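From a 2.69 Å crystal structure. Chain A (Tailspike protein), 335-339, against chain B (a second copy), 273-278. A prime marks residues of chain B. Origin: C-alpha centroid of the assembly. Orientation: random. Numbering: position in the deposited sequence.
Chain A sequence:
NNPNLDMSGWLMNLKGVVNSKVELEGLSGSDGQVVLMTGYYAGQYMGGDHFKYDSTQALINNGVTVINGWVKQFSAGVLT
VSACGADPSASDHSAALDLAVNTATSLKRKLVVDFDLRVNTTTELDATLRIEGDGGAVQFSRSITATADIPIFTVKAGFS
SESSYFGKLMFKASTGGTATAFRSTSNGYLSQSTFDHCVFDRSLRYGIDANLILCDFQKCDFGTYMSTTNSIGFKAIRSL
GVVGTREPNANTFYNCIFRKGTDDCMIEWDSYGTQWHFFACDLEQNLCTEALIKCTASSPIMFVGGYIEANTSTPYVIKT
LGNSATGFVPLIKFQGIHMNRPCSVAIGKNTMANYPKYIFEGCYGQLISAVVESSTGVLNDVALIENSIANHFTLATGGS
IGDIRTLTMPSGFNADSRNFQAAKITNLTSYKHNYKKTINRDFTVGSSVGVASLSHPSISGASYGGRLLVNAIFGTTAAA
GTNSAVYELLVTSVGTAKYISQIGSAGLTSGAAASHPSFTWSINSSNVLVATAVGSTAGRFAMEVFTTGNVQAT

Chain A, residues 335-339: QGIHM
Chain B 273-278: GTQWHF

Residues 335-339 of chain A turn a corner at Gly336 (phi/psi 65/53) and continue extended through Ile337 (-103/134) and His338 (-84/113). Facing them and running roughly antiparallel, chain B is extended at Thr274′ (-114/149), takes a left-handed step at Gln275′ (62/73), then runs as a strand through Trp276′, His277′ (-126/154) and Phe278′. His338 and Gln275′ set the register, their CA atoms 7.3 Å apart, too far for backbone pairing; a side-chain amide reaches a backbone carbonyl instead.

One hydrogen bond crosses the gap: Gln275′ NE2 donates to Gly336 O at 3.1 Å, with an N-H...O angle of 148°. The CA-to-CB bond of Gln275′ points toward chain A, and its chain folds (m, m, chi3 -44°) to deliver the amide. Gln275′ OE1 accepts from His277′ NE2 (chi1 m, chi2 -59°) at a short 2.5 Å, a bond that helps hold the amide in place. Glycine suits position 336 because positive phi favours it.

The CA-to-CB bond of His338 (chi1 t, chi2 96°) points toward chain B. His338 CE1 lies 3.5 Å from Thr274′ CG2, while Thr274′ (chi1 p) sets OG1 over one ring face. Ile337 points away. The contact is small, 195 Å² in total, mostly from His338 (59 Å²) and Gln275′ (52 Å²), then Gly336 (36 Å²) and Thr274′ (34 Å²): one hydrogen bond beside the His338-Thr274′ contact.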

# COMPACT_ATOMS: atom_id res chain seq x y z
N GLN A 335 -0.50 8.09 3.00
CA GLN A 335 0.03 7.00 3.82
C GLN A 335 1.55 7.10 3.84
O GLN A 335 2.22 6.70 2.88
CB GLN A 335 -0.44 5.65 3.29
CG GLN A 335 0.07 4.46 4.08
CD GLN A 335 -0.57 3.15 3.66
OE1 GLN A 335 -1.64 3.14 3.04
NE2 GLN A 335 0.08 2.04 3.98
N GLY A 336 2.09 7.64 4.93
CA GLY A 336 3.53 7.71 5.12
C GLY A 336 4.24 8.59 4.12
O GLY A 336 5.20 8.15 3.48
N ILE A 337 3.80 9.83 3.99
CA ILE A 337 4.35 10.77 3.02
C ILE A 337 5.27 11.74 3.74
O ILE A 337 4.91 12.28 4.80
CB ILE A 337 3.24 11.52 2.27
CG1 ILE A 337 2.19 10.54 1.75
CG2 ILE A 337 3.82 12.33 1.12
CD1 ILE A 337 2.75 9.48 0.83
N HIS A 338 6.45 11.97 3.18
CA HIS A 338 7.37 12.97 3.71
C HIS A 338 6.97 14.33 3.13
O HIS A 338 7.09 14.55 1.92
CB HIS A 338 8.81 12.62 3.36
CG HIS A 338 9.83 13.49 4.03
ND1 HIS A 338 10.45 13.14 5.20
CD2 HIS A 338 10.32 14.71 3.69
CE1 HIS A 338 11.29 14.09 5.56
NE2 HIS A 338 11.23 15.06 4.66
N MSE A 339 6.50 15.23 3.98
CA MSE A 339 5.95 16.50 3.51
C MSE A 339 6.60 17.71 4.16
O MSE A 339 6.03 18.32 5.08
CB MSE A 339 4.44 16.53 3.75
CG MSE A 339 3.67 15.46 2.99
SE MSE A 339 1.77 15.43 3.42
CE MSE A 339 1.06 15.80 1.64
N GLY B 273 18.12 9.38 7.25
CA GLY B 273 17.58 9.18 5.92
C GLY B 273 16.09 8.87 5.95
O GLY B 273 15.58 8.26 6.89
N THR B 274 15.40 9.30 4.91
CA THR B 274 13.94 9.28 4.87
C THR B 274 13.43 8.32 3.81
O THR B 274 14.07 8.09 2.78
CB THR B 274 13.38 10.68 4.59
OG1 THR B 274 13.90 11.16 3.35
CG2 THR B 274 13.78 11.64 5.69
N GLN B 275 12.25 7.74 4.08
CA GLN B 275 11.46 7.01 3.10
C GLN B 275 12.20 5.77 2.58
O GLN B 275 12.68 5.72 1.44
CB GLN B 275 11.03 7.93 1.95
CG GLN B 275 10.10 9.05 2.38
CD GLN B 275 8.71 8.54 2.72
OE1 GLN B 275 8.15 7.71 1.99
NE2 GLN B 275 8.15 9.03 3.82
N TRP B 276 12.28 4.77 3.45
CA TRP B 276 12.70 3.42 3.10
C TRP B 276 11.49 2.52 3.30
O TRP B 276 11.09 2.26 4.44
CB TRP B 276 13.88 2.96 3.95
CG TRP B 276 15.18 3.61 3.63
CD1 TRP B 276 15.47 4.94 3.71
CD2 TRP B 276 16.39 2.96 3.21
NE1 TRP B 276 16.78 5.16 3.35
CE2 TRP B 276 17.36 3.96 3.04
CE3 TRP B 276 16.73 1.63 2.95
CZ2 TRP B 276 18.67 3.68 2.62
CZ3 TRP B 276 18.02 1.35 2.54
CH2 TRP B 276 18.97 2.37 2.38
N HIS B 277 10.91 2.03 2.21
CA HIS B 277 9.70 1.23 2.27
C HIS B 277 9.90 -0.10 1.56
O HIS B 277 10.72 -0.21 0.65
CB HIS B 277 8.50 1.99 1.68
CG HIS B 277 8.23 3.29 2.36
ND1 HIS B 277 7.94 3.38 3.70
CD2 HIS B 277 8.21 4.56 1.88
CE1 HIS B 277 7.75 4.65 4.02
NE2 HIS B 277 7.91 5.38 2.94
N PHE B 278 9.14 -1.10 1.99
CA PHE B 278 9.30 -2.48 1.53
C PHE B 278 7.93 -3.04 1.17
O PHE B 278 7.12 -3.31 2.05
CB PHE B 278 9.98 -3.33 2.60
CG PHE B 278 11.32 -2.80 3.04
CD1 PHE B 278 11.41 -1.85 4.04
CD2 PHE B 278 12.48 -3.26 2.44
CE1 PHE B 278 12.64 -1.36 4.45
CE2 PHE B 278 13.72 -2.77 2.84
CZ PHE B 278 13.79 -1.82 3.84